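Long-range contacts in catalase-3 (Neurospora crassa, PDB 4AJ9), which breaks hydrogen peroxide down to dioxygen and water with the help of a heme cofactor, and so probably protects cells from peroxide damage: residues K231-K236 against S270-V275; E324-Q329 against L368-P373; H441-R446 against P508-N513; A587-E592 against P626-G631. All coordinates share one frame; numbering follows the deposited sequence.

Contact 1: K231-K236 against S270-V275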
# COMPACT_ATOMS: atom_id res chain seq x y z
N LYS C 231 -21.94 15.31 -28.81
CA LYS C 231 -22.52 14.87 -30.07
C LYS C 231 -21.40 14.53 -31.04
O LYS C 231 -20.60 15.38 -31.40
CB LYS C 231 -23.42 15.97 -30.66
CG LYS C 231 -24.60 16.37 -29.77
CD LYS C 231 -25.55 15.20 -29.54
CE LYS C 231 -26.33 14.85 -30.78
NZ LYS C 231 -27.14 13.61 -30.60
N THR C 232 -21.32 13.27 -31.44
CA THR C 232 -20.20 12.86 -32.28
C THR C 232 -20.30 13.49 -33.68
O THR C 232 -21.35 13.43 -34.33
CB THR C 232 -20.09 11.32 -32.39
OG1 THR C 232 -19.12 11.00 -33.40
CG2 THR C 232 -21.43 10.70 -32.76
N LYS C 233 -19.21 14.10 -34.13
CA LYS C 233 -19.19 14.66 -35.48
C LYS C 233 -18.92 13.56 -36.51
O LYS C 233 -19.00 13.80 -37.72
CB LYS C 233 -18.15 15.78 -35.61
CG LYS C 233 -18.36 16.94 -34.63
CD LYS C 233 -19.78 17.47 -34.69
CE LYS C 233 -20.10 18.03 -36.08
NZ LYS C 233 -21.55 18.33 -36.24
N GLN C 234 -18.62 12.37 -36.02
CA GLN C 234 -18.40 11.22 -36.90
C GLN C 234 -19.71 10.45 -37.16
O GLN C 234 -19.78 9.63 -38.06
CB GLN C 234 -17.31 10.28 -36.34
CG GLN C 234 -15.89 10.88 -36.32
CD GLN C 234 -15.73 12.02 -35.33
OE1 GLN C 234 -15.26 13.10 -35.69
NE2 GLN C 234 -16.10 11.79 -34.08
N GLY C 235 -20.75 10.75 -36.38
CA GLY C 235 -22.02 10.04 -36.47
C GLY C 235 -22.06 8.78 -35.61
O GLY C 235 -21.03 8.13 -35.42
N LYS C 236 -23.22 8.44 -35.08
CA LYS C 236 -23.35 7.20 -34.31
C LYS C 236 -23.40 5.98 -35.23
O LYS C 236 -24.05 6.00 -36.28
CB LYS C 236 -24.58 7.25 -33.41
CG LYS C 236 -24.42 8.18 -32.20
CD LYS C 236 -25.65 8.16 -31.30
CE LYS C 236 -26.85 8.80 -31.99
NZ LYS C 236 -28.08 8.70 -31.16
N SER C 270 -13.96 14.45 -33.52
CA SER C 270 -14.51 15.58 -32.78
C SER C 270 -15.89 15.27 -32.22
O SER C 270 -16.59 14.39 -32.71
CB SER C 270 -14.60 16.84 -33.66
OG SER C 270 -13.31 17.22 -34.09
N TRP C 271 -16.25 16.01 -31.17
CA TRP C 271 -17.59 15.98 -30.60
C TRP C 271 -17.95 17.40 -30.24
O TRP C 271 -17.11 18.15 -29.72
CB TRP C 271 -17.63 15.17 -29.30
CG TRP C 271 -17.44 13.70 -29.44
CD1 TRP C 271 -18.41 12.74 -29.43
CD2 TRP C 271 -16.20 13.00 -29.56
NE1 TRP C 271 -17.86 11.50 -29.55
CE2 TRP C 271 -16.49 11.63 -29.64
CE3 TRP C 271 -14.86 13.41 -29.63
CZ2 TRP C 271 -15.51 10.66 -29.79
CZ3 TRP C 271 -13.88 12.45 -29.77
CH2 TRP C 271 -14.20 11.08 -29.85
N GLU C 272 -19.19 17.78 -30.49
CA GLU C 272 -19.64 19.09 -30.01
C GLU C 272 -20.15 18.93 -28.59
O GLU C 272 -20.81 17.94 -28.26
CB GLU C 272 -20.69 19.70 -30.95
CG GLU C 272 -20.05 20.43 -32.14
CD GLU C 272 -21.03 20.84 -33.21
OE1 GLU C 272 -22.19 20.38 -33.17
OE2 GLU C 272 -20.63 21.62 -34.10
N LEU C 273 -19.80 19.88 -27.73
CA LEU C 273 -20.37 19.93 -26.39
C LEU C 273 -21.68 20.70 -26.47
O LEU C 273 -21.71 21.83 -26.93
CB LEU C 273 -19.43 20.69 -25.43
CG LEU C 273 -19.93 20.76 -23.98
CD1 LEU C 273 -20.16 19.36 -23.41
CD2 LEU C 273 -18.95 21.53 -23.12
N ALA C 274 -22.77 20.07 -26.03
CA ALA C 274 -24.06 20.72 -26.05
C ALA C 274 -24.71 20.56 -24.69
O ALA C 274 -24.36 19.64 -23.94
CB ALA C 274 -24.94 20.13 -27.14
N VAL C 275 -25.64 21.45 -24.37
CA VAL C 275 -26.35 21.38 -23.10
C VAL C 275 -27.86 21.52 -23.29
O VAL C 275 -28.33 22.18 -24.22
CB VAL C 275 -25.92 22.51 -22.13
CG1 VAL C 275 -24.48 22.28 -21.63
CG2 VAL C 275 -26.06 23.87 -22.81
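Gln-234 and Ser-270 meet where the flat end of the glutamine side chain clips onto backbone, at the start of strand 270-278. Gln-234 OE1 accepts from Ser-270 N at 2.9 Å in a nearly straight bond (170°), and Gln-234 NE2 donates to Ser-270 O at 3.0 Å. The bend at chi2 (68°) swings CD back to where the amide can do this. Ser-270 O is gripped a second time by Lys-233 N, and its two donors arrive from opposite faces of the carbonyl plane. NE2 also bonds to Arg-204 O. An alanine in place of Gln-234 would remove the amide, probably leaving Ser-270 N without its acceptor and Arg-204 O with one donor fewer.

The tight side continues at Trp-271. Its CD1 sits 3.4 Å from Thr-232 CA and its NE1 3.6 Å from Thr-232 CB, while Gln-234 NE2 lies over one face of the indole. Phe-122 meets the ring edge-to-face, and NE1 donates to Met-206 O. Thr-232 and Trp-271 form a non-hydrogen-bonded antiparallel pair, next to the hydrogen-bonded pair Lys-231 and Glu-272; these are neighbouring strands of the catalase beta-barrel. Strand 223-232 ends in an ST turn: Thr-232 OG1 accepts from Gln-234 N at 3.0 Å and is also hydrogen-bonded to Arg-204 O.

The side carrying Lys-233 and Glu-272 is looser and more open to solvent. Lys-233 CD rests 3.9 Å from Glu-272 CG, and Lys-233 NZ makes only a long salt bridge, 3.7 Å, to Glu-272 OE1. Lys-231 curls away instead to Asp-207.

Contact 2: E324-Q329 against L368-P373. With HEM (protoporphyrin IX containing Fe), chain Y.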
# COMPACT_ATOMS: atom_id res chain seq x y z
N GLU C 324 -3.66 4.66 -18.07
CA GLU C 324 -3.95 3.81 -16.91
C GLU C 324 -3.99 4.59 -15.60
O GLU C 324 -4.86 4.37 -14.75
CB GLU C 324 -2.95 2.65 -16.80
CG GLU C 324 -3.34 1.62 -15.73
CD GLU C 324 -4.61 0.84 -16.09
OE1 GLU C 324 -4.98 0.84 -17.28
OE2 GLU C 324 -5.22 0.22 -15.18
N GLN C 325 -3.04 5.52 -15.43
CA GLN C 325 -2.92 6.27 -14.19
C GLN C 325 -3.91 7.43 -14.03
O GLN C 325 -4.16 7.86 -12.92
CB GLN C 325 -1.49 6.77 -13.97
CG GLN C 325 -0.50 5.68 -13.58
CD GLN C 325 0.81 6.23 -13.00
OE1 GLN C 325 1.27 5.77 -11.95
NE2 GLN C 325 1.42 7.18 -13.69
N ILE C 326 -4.45 7.96 -15.11
CA ILE C 326 -5.36 9.10 -14.96
C ILE C 326 -6.54 8.75 -14.04
O ILE C 326 -7.12 7.67 -14.13
CB ILE C 326 -5.85 9.68 -16.31
CG1 ILE C 326 -6.42 11.09 -16.09
CG2 ILE C 326 -6.84 8.71 -16.99
CD1 ILE C 326 -6.77 11.86 -17.40
N SER C 327 -6.88 9.68 -13.15
CA SER C 327 -7.86 9.45 -12.09
C SER C 327 -8.99 10.46 -12.22
O SER C 327 -8.86 11.60 -11.75
CB SER C 327 -7.20 9.65 -10.72
OG SER C 327 -6.16 8.72 -10.50
N PHE C 328 -10.10 10.06 -12.84
CA PHE C 328 -11.24 10.97 -13.02
C PHE C 328 -12.06 11.05 -11.74
O PHE C 328 -12.06 10.11 -10.94
CB PHE C 328 -12.14 10.50 -14.17
CG PHE C 328 -11.54 10.67 -15.54
CD1 PHE C 328 -11.65 11.88 -16.22
CD2 PHE C 328 -10.90 9.61 -16.16
CE1 PHE C 328 -11.11 12.02 -17.49
CE2 PHE C 328 -10.35 9.76 -17.43
CZ PHE C 328 -10.46 10.97 -18.08
N GLN C 329 -12.75 12.17 -11.56
CA GLN C 329 -13.66 12.36 -10.42
C GLN C 329 -14.77 13.35 -10.78
O GLN C 329 -14.49 14.46 -11.25
CB GLN C 329 -12.92 12.96 -9.22
CG GLN C 329 -11.84 12.11 -8.56
CD GLN C 329 -11.35 12.80 -7.29
OE1 GLN C 329 -12.16 13.24 -6.48
NE2 GLN C 329 -10.04 12.91 -7.13
N LEU C 368 0.61 13.22 -9.97
CA LEU C 368 1.07 12.51 -11.17
C LEU C 368 0.92 13.44 -12.37
O LEU C 368 -0.04 14.19 -12.47
CB LEU C 368 0.27 11.23 -11.39
CG LEU C 368 0.44 10.19 -10.28
CD1 LEU C 368 -0.52 9.03 -10.47
CD2 LEU C 368 1.89 9.70 -10.24
N PRO C 369 1.88 13.39 -13.30
CA PRO C 369 1.83 14.33 -14.43
C PRO C 369 0.45 14.39 -15.11
O PRO C 369 -0.04 15.48 -15.39
CB PRO C 369 2.88 13.78 -15.38
CG PRO C 369 3.90 13.14 -14.45
CD PRO C 369 3.05 12.50 -13.37
N ILE C 370 -0.17 13.24 -15.35
CA ILE C 370 -1.44 13.22 -16.08
C ILE C 370 -2.61 13.78 -15.26
O ILE C 370 -3.61 14.23 -15.81
CB ILE C 370 -1.79 11.80 -16.63
CG1 ILE C 370 -2.95 11.85 -17.63
CG2 ILE C 370 -2.08 10.84 -15.49
CD1 ILE C 370 -2.59 12.46 -18.99
N ASN C 371 -2.48 13.75 -13.93
CA ASN C 371 -3.50 14.31 -13.04
C ASN C 371 -3.29 15.78 -12.66
O ASN C 371 -4.23 16.45 -12.23
CB ASN C 371 -3.61 13.47 -11.77
CG ASN C 371 -4.34 12.16 -12.01
OD1 ASN C 371 -5.27 12.11 -12.81
ND2 ASN C 371 -3.90 11.11 -11.33
N ARG C 372 -2.07 16.29 -12.80
CA ARG C 372 -1.81 17.68 -12.42
C ARG C 372 -2.68 18.66 -13.19
O ARG C 372 -2.88 18.51 -14.39
CB ARG C 372 -0.34 18.05 -12.64
CG ARG C 372 0.64 17.34 -11.74
CD ARG C 372 2.03 17.89 -11.98
NE ARG C 372 2.06 19.33 -11.71
CZ ARG C 372 3.18 20.04 -11.63
NH1 ARG C 372 4.35 19.46 -11.79
NH2 ARG C 372 3.11 21.34 -11.37
N PRO C 373 -3.18 19.69 -12.50
CA PRO C 373 -3.86 20.80 -13.19
C PRO C 373 -2.81 21.66 -13.86
O PRO C 373 -1.63 21.51 -13.53
CB PRO C 373 -4.50 21.58 -12.04
CG PRO C 373 -3.57 21.36 -10.89
CD PRO C 373 -3.11 19.91 -11.05
CHA HEM Y . -15.34 4.73 -12.99
CHB HEM Y . -19.12 6.72 -15.33
CHC HEM Y . -21.94 5.72 -11.52
CHD HEM Y . -18.02 4.57 -8.91
C1A HEM Y . -16.11 5.31 -13.98
C2A HEM Y . -15.68 5.69 -15.32
C3A HEM Y . -16.73 6.23 -15.96
C4A HEM Y . -17.86 6.23 -15.05
CMA HEM Y . -16.77 6.78 -17.41
CAA HEM Y . -14.25 5.45 -15.90
CBA HEM Y . -13.40 6.72 -15.84
CGA HEM Y . -12.08 6.43 -16.51
O1A HEM Y . -11.05 6.33 -15.80
O2A HEM Y . -12.06 6.29 -17.76
C1B HEM Y . -20.21 6.68 -14.47
C2B HEM Y . -21.50 7.29 -14.71
C3B HEM Y . -22.30 6.99 -13.67
C4B HEM Y . -21.51 6.22 -12.73
CMB HEM Y . -21.83 8.09 -15.99
CAB HEM Y . -23.76 7.42 -13.40
CBB HEM Y . -24.25 8.54 -13.95
C1C HEM Y . -21.11 5.41 -10.47
C2C HEM Y . -21.50 5.32 -9.07
C3C HEM Y . -20.41 4.98 -8.37
C4C HEM Y . -19.30 4.89 -9.29
CMC HEM Y . -22.92 5.52 -8.52
CAC HEM Y . -20.25 4.80 -6.86
CBC HEM Y . -20.99 5.55 -6.04
C1D HEM Y . -16.95 4.49 -9.75
C2D HEM Y . -15.62 4.14 -9.32
C3D HEM Y . -14.78 4.19 -10.59
C4D HEM Y . -15.69 4.57 -11.66
CMD HEM Y . -15.18 3.80 -7.89
CAD HEM Y . -13.28 3.91 -10.71
CBD HEM Y . -12.57 5.26 -10.68
CGD HEM Y . -11.08 5.05 -10.67
O1D HEM Y . -10.35 6.00 -11.05
O2D HEM Y . -10.64 3.93 -10.32
NA HEM Y . -17.45 5.66 -13.86
NB HEM Y . -20.25 6.04 -13.26
NC HEM Y . -19.76 5.14 -10.56
ND HEM Y . -16.96 4.74 -11.12
FE HEM Y . -18.59 5.50 -12.20
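Ile-326 packs against Ile-370 and Asn-371 from CB through CG1 to CD1. Its CB starts 3.9 Å from Ile-370 CG1. With chi1 at -163°, CG1 lies anti to the backbone N, which puts it beside that same methylene and 3.6 Å from Asn-371 OD1, so it touches both an apolar and a polar neighbour. At the tip, Ile-326 CD1 comes to 3.8 Å from Ile-370 CG1. The two isoleucine side chains cross at about a right angle. Ile-370 in turn tucks its CG2 3.7 Å from the backbone N of Ile-326.

One residue further on, polar chemistry takes over. Ser-327 N donates to Asn-371 OD1 at 2.9 Å, in the plane of the amide and on a lone pair. Asn-371 ND2 makes a weak bond of 3.4 Å to Ser-327 OG and a regular hydrogen bond to Phe-365 O.

Two irregular segments of the catalase core are joined in this way beside the heme pocket. Phe-328 belongs to that pocket: its CD2 approaches propionate oxygen O1A of the heme edge-on at 3.3 Å, and the ring makes a cation-pi contact with Arg-125. Toward the subunit boundary, Gln-325 bonds to Gln-387 of a second subunit.

Arg-125 also reaches Asn-371 OD1. Gln-356 bonds to Ser-327 OG, its main partner, and Arg-359 to Ile-326 O, and both also bond to the heme. The contact thus satisfies buried polar groups, and segment 324-329 is likely to act as a second shell that steadies Gln-356 and Arg-359.

Contact 3: H441-R446 against P508-N513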
# COMPACT_ATOMS: atom_id res chain seq x y z
N HIS C 441 -40.71 3.41 -13.45
CA HIS C 441 -39.55 2.71 -13.99
C HIS C 441 -39.72 2.18 -15.41
O HIS C 441 -38.80 1.58 -15.96
CB HIS C 441 -39.16 1.55 -13.07
CG HIS C 441 -39.00 1.94 -11.64
ND1 HIS C 441 -38.15 2.95 -11.24
CD2 HIS C 441 -39.57 1.45 -10.51
CE1 HIS C 441 -38.20 3.07 -9.93
NE2 HIS C 441 -39.06 2.17 -9.46
N TYR C 442 -40.89 2.42 -16.01
CA TYR C 442 -41.26 1.74 -17.25
C TYR C 442 -41.58 2.68 -18.40
O TYR C 442 -41.39 2.32 -19.57
CB TYR C 442 -42.45 0.83 -16.97
CG TYR C 442 -42.23 -0.10 -15.80
CD1 TYR C 442 -41.53 -1.29 -15.95
CD2 TYR C 442 -42.72 0.21 -14.53
CE1 TYR C 442 -41.33 -2.15 -14.88
CE2 TYR C 442 -42.51 -0.64 -13.45
CZ TYR C 442 -41.82 -1.81 -13.63
OH TYR C 442 -41.63 -2.66 -12.57
N THR C 443 -42.06 3.87 -18.08
CA THR C 443 -42.48 4.81 -19.12
C THR C 443 -41.36 5.15 -20.08
O THR C 443 -41.55 5.11 -21.30
CB THR C 443 -43.11 6.09 -18.50
OG1 THR C 443 -44.31 5.74 -17.80
CG2 THR C 443 -43.42 7.10 -19.59
N GLN C 444 -40.17 5.46 -19.57
CA GLN C 444 -39.10 5.84 -20.48
C GLN C 444 -38.45 4.68 -21.24
O GLN C 444 -38.08 4.85 -22.40
CB GLN C 444 -38.08 6.77 -19.82
CG GLN C 444 -38.66 8.14 -19.60
CD GLN C 444 -37.61 9.21 -19.52
OE1 GLN C 444 -36.40 8.92 -19.49
NE2 GLN C 444 -38.05 10.45 -19.46
N PRO C 445 -38.31 3.51 -20.60
CA PRO C 445 -37.89 2.38 -21.43
C PRO C 445 -38.83 2.21 -22.62
O PRO C 445 -38.38 2.00 -23.74
CB PRO C 445 -37.99 1.20 -20.48
CG PRO C 445 -37.69 1.79 -19.14
CD PRO C 445 -38.33 3.17 -19.17
N ARG C 446 -40.14 2.32 -22.37
CA ARG C 446 -41.10 2.29 -23.47
C ARG C 446 -40.86 3.41 -24.48
O ARG C 446 -40.82 3.17 -25.68
CB ARG C 446 -42.54 2.32 -22.94
CG ARG C 446 -43.59 2.28 -24.04
CD ARG C 446 -43.44 1.06 -24.92
NE ARG C 446 -44.49 1.02 -25.94
CZ ARG C 446 -45.66 0.41 -25.78
NH1 ARG C 446 -45.92 -0.24 -24.66
NH2 ARG C 446 -46.56 0.44 -26.77
N PRO C 508 -51.13 -2.72 -19.00
CA PRO C 508 -51.05 -1.45 -19.72
C PRO C 508 -50.76 -0.19 -18.89
O PRO C 508 -50.70 0.88 -19.48
CB PRO C 508 -52.44 -1.33 -20.35
CG PRO C 508 -53.33 -2.03 -19.39
CD PRO C 508 -52.52 -3.16 -18.81
N THR C 509 -50.60 -0.32 -17.58
CA THR C 509 -50.40 0.85 -16.72
C THR C 509 -49.42 1.86 -17.34
O THR C 509 -49.70 3.06 -17.41
CB THR C 509 -49.89 0.42 -15.33
OG1 THR C 509 -50.78 -0.56 -14.78
CG2 THR C 509 -49.80 1.63 -14.37
N TYR C 510 -48.28 1.37 -17.81
CA TYR C 510 -47.26 2.28 -18.31
C TYR C 510 -47.16 2.35 -19.85
O TYR C 510 -46.36 3.10 -20.37
CB TYR C 510 -45.89 1.94 -17.68
CG TYR C 510 -45.88 2.06 -16.16
CD1 TYR C 510 -45.56 3.26 -15.54
CD2 TYR C 510 -46.17 0.97 -15.35
CE1 TYR C 510 -45.54 3.38 -14.17
CE2 TYR C 510 -46.17 1.08 -13.97
CZ TYR C 510 -45.85 2.29 -13.39
OH TYR C 510 -45.83 2.41 -12.01
N TYR C 511 -47.97 1.57 -20.56
CA TYR C 511 -47.89 1.57 -22.03
C TYR C 511 -48.22 2.95 -22.60
O TYR C 511 -49.05 3.66 -22.07
CB TYR C 511 -48.85 0.55 -22.65
CG TYR C 511 -48.65 -0.90 -22.28
CD1 TYR C 511 -47.52 -1.34 -21.59
CD2 TYR C 511 -49.60 -1.85 -22.64
CE1 TYR C 511 -47.36 -2.68 -21.25
CE2 TYR C 511 -49.45 -3.18 -22.31
CZ TYR C 511 -48.33 -3.59 -21.62
OH TYR C 511 -48.21 -4.93 -21.30
N HIS C 512 -47.56 3.31 -23.69
CA HIS C 512 -47.85 4.56 -24.38
C HIS C 512 -47.20 4.49 -25.74
O HIS C 512 -46.40 3.58 -25.99
CB HIS C 512 -47.33 5.76 -23.59
CG HIS C 512 -45.83 5.87 -23.56
ND1 HIS C 512 -45.11 6.48 -24.56
CD2 HIS C 512 -44.92 5.44 -22.65
CE1 HIS C 512 -43.82 6.42 -24.27
NE2 HIS C 512 -43.68 5.80 -23.12
N ASN C 513 -47.52 5.43 -26.62
CA ASN C 513 -47.00 5.43 -27.99
C ASN C 513 -46.10 6.62 -28.30
O ASN C 513 -45.81 6.90 -29.46
CB ASN C 513 -48.16 5.45 -28.98
CG ASN C 513 -49.16 4.35 -28.70
OD1 ASN C 513 -48.79 3.20 -28.49
ND2 ASN C 513 -50.44 4.71 -28.68
O HOH W 1 -42.88 2.06 -11.55
O HOH W 2 -46.54 6.06 -19.28
O HOH W 3 -46.29 2.07 -29.24
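Arg-446 and His-512 run antiparallel alongside one another, with the guanidinium and imidazole planes only 19° apart. Chi1 of the arginine (-180°, CG anti to the backbone N) puts CG over the imidazole face, 3.9 Å from its centroid, in a CH-pi contact. In the ring's own plane, His-512 NE2 donates to Thr-443 O at 2.9 Å. His-512 O lies over a guanidinium face without forming a bond to it; Arg-446 NE is instead bonded to Asn-450. A water links Arg-446 NH2 to Asn-513 OD1.

The two tyrosines are turned differently. Tyr-442 and Tyr-510 have ring planes 45° apart and centroids at 5.0 Å, an oblique pair in which Tyr-442 CD2 comes down over one face of Tyr-510. Thr-443 OG1 lies at the edge of the Tyr-510 ring, in its plane; it bonds to Asp-440 OD2 and shares a second water with Tyr-510 O.

Away from the heme site, the contact joins the loop leading toward strand 533-537 to the start of helix 443-450 in the catalase-related region, touching N-cap residue Tyr-442 and the first turn. Tyr-442 also packs against helices 187-193 and 474-487, its hydroxyl bonding to Gln-483 of the latter.

Contact 4: A587-E592 against P626-G631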
# COMPACT_ATOMS: atom_id res chain seq x y z
N ALA C 587 -16.37 -2.47 -45.10
CA ALA C 587 -16.82 -2.92 -46.42
C ALA C 587 -15.86 -3.98 -46.97
O ALA C 587 -14.68 -3.97 -46.66
CB ALA C 587 -16.93 -1.72 -47.39
N VAL C 588 -16.38 -4.91 -47.77
CA VAL C 588 -15.55 -5.97 -48.35
C VAL C 588 -15.71 -6.01 -49.87
O VAL C 588 -16.82 -6.13 -50.38
CB VAL C 588 -15.90 -7.34 -47.75
CG1 VAL C 588 -15.07 -8.44 -48.42
CG2 VAL C 588 -15.66 -7.33 -46.26
N VAL C 589 -14.60 -5.89 -50.58
CA VAL C 589 -14.65 -5.87 -52.04
C VAL C 589 -13.72 -6.90 -52.66
O VAL C 589 -12.52 -6.92 -52.37
CB VAL C 589 -14.34 -4.47 -52.61
CG1 VAL C 589 -15.44 -3.49 -52.24
CG2 VAL C 589 -13.00 -3.98 -52.09
N VAL C 590 -14.28 -7.75 -53.52
CA VAL C 590 -13.48 -8.75 -54.21
C VAL C 590 -12.90 -8.11 -55.46
O VAL C 590 -13.64 -7.59 -56.30
CB VAL C 590 -14.30 -9.99 -54.55
CG1 VAL C 590 -13.38 -11.14 -54.96
CG2 VAL C 590 -15.12 -10.40 -53.34
N ALA C 591 -11.57 -8.11 -55.57
CA ALA C 591 -10.89 -7.55 -56.73
C ALA C 591 -11.00 -8.52 -57.90
O ALA C 591 -11.00 -9.73 -57.70
CB ALA C 591 -9.43 -7.24 -56.42
N GLU C 592 -11.09 -7.99 -59.11
CA GLU C 592 -11.23 -8.84 -60.29
C GLU C 592 -10.14 -9.90 -60.33
O GLU C 592 -8.96 -9.59 -60.17
CB GLU C 592 -11.23 -8.03 -61.57
CG GLU C 592 -11.55 -8.86 -62.80
CD GLU C 592 -11.88 -8.01 -64.01
OE1 GLU C 592 -11.22 -6.96 -64.19
OE2 GLU C 592 -12.81 -8.39 -64.76
N PRO C 626 -21.63 -3.09 -46.69
CA PRO C 626 -21.51 -2.96 -48.15
C PRO C 626 -20.52 -4.01 -48.64
O PRO C 626 -19.40 -4.05 -48.13
CB PRO C 626 -20.89 -1.57 -48.33
CG PRO C 626 -21.11 -0.86 -47.05
CD PRO C 626 -21.23 -1.87 -45.97
N VAL C 627 -20.92 -4.85 -49.59
CA VAL C 627 -19.99 -5.78 -50.21
C VAL C 627 -20.01 -5.59 -51.73
O VAL C 627 -20.98 -5.10 -52.30
CB VAL C 627 -20.30 -7.25 -49.84
CG1 VAL C 627 -20.23 -7.44 -48.31
CG2 VAL C 627 -21.66 -7.68 -50.38
N ALA C 628 -18.92 -5.97 -52.38
CA ALA C 628 -18.80 -5.69 -53.81
C ALA C 628 -17.82 -6.61 -54.52
O ALA C 628 -17.08 -7.36 -53.89
CB ALA C 628 -18.42 -4.24 -54.03
N ALA C 629 -17.83 -6.54 -55.84
CA ALA C 629 -16.94 -7.36 -56.65
C ALA C 629 -16.74 -6.69 -58.00
O ALA C 629 -17.71 -6.27 -58.65
CB ALA C 629 -17.51 -8.76 -56.81
N VAL C 630 -15.48 -6.57 -58.42
CA VAL C 630 -15.16 -5.94 -59.70
C VAL C 630 -15.10 -6.95 -60.84
O VAL C 630 -14.50 -8.01 -60.71
CB VAL C 630 -13.82 -5.18 -59.64
CG1 VAL C 630 -13.61 -4.38 -60.92
CG2 VAL C 630 -13.79 -4.26 -58.44
N GLY C 631 -15.75 -6.60 -61.94
CA GLY C 631 -15.75 -7.43 -63.13
C GLY C 631 -16.05 -8.89 -62.87
O GLY C 631 -17.09 -9.24 -62.30
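Val-590 and Ala-629 meet on one face of a parallel sheet, CB to CB at 4.1 Å, with Val-588 and Val-627 on that same face; Val-590 also touches Phe-598 there. Val-589 and Ala-628 point to the opposite face, where helix 654-667 covers Ala-628 with Val-657 and Val-661. At the edges of this pair of strands run two more, 533-537 beside 587-590 and 649-652 beside 627-630.

The flat peptide groups between the faces are tied into a ladder of four bonds. Val-588 N donates to Pro-626 O at 3.2 Å, and Ala-628 N to Val-588 O at 2.9 Å. Val-590 N then meets the peptide group of Ala-628 from above, 36° out of the carbonyl plane, in a 2.9 Å bond to Ala-628 O. Val-630 N closes the series with a 3.0 Å bond to Val-590 O.

Strands 587-590 and 627-630 run parallel, 19° apart, and helix 612-622 connects them: a beta-alpha-beta crossover. They are inner neighbours in the six-stranded parallel sheet of the C-terminal domain of long catalases, which belongs to the class I glutamine amidotransferase clan.

Past the strand ends, Glu-592 reaches across with CG anti to the backbone N (chi1 -173°). Its CB is 3.4 Å from Val-630 O, and OE2, which accepts from Ser-632 N, lies 3.5 Å from Gly-631 CA, where a CB would clash. OE1 makes a long, weak ion pair with Lys-547. An alanine in place of Glu-592 would remove the carboxylate, probably leaving Ser-632 N without its acceptor and a gap beside Gly-631.

Contacts 2 and 4 are buried, whereas contacts 1 and 3 lie at the surface. Contacts 1 and 4 both join neighbouring strands, antiparallel in the barrel and parallel in the C-terminal domain; contact 2 ties two loops together, and contact 3 sets a loop against a helix start. The chemistry follows the place. Contact 4 is backbone bonds between small apolar residues, contact 2 mixes isoleucines with satisfied amides near the heme, and contact 3 relies on flat groups and waters. Contact 1 backs a buried tryptophan with charges on its outer side. Contacts 2 and 4 stand on opposite sides of the chain's centre, their centres 46 Å apart.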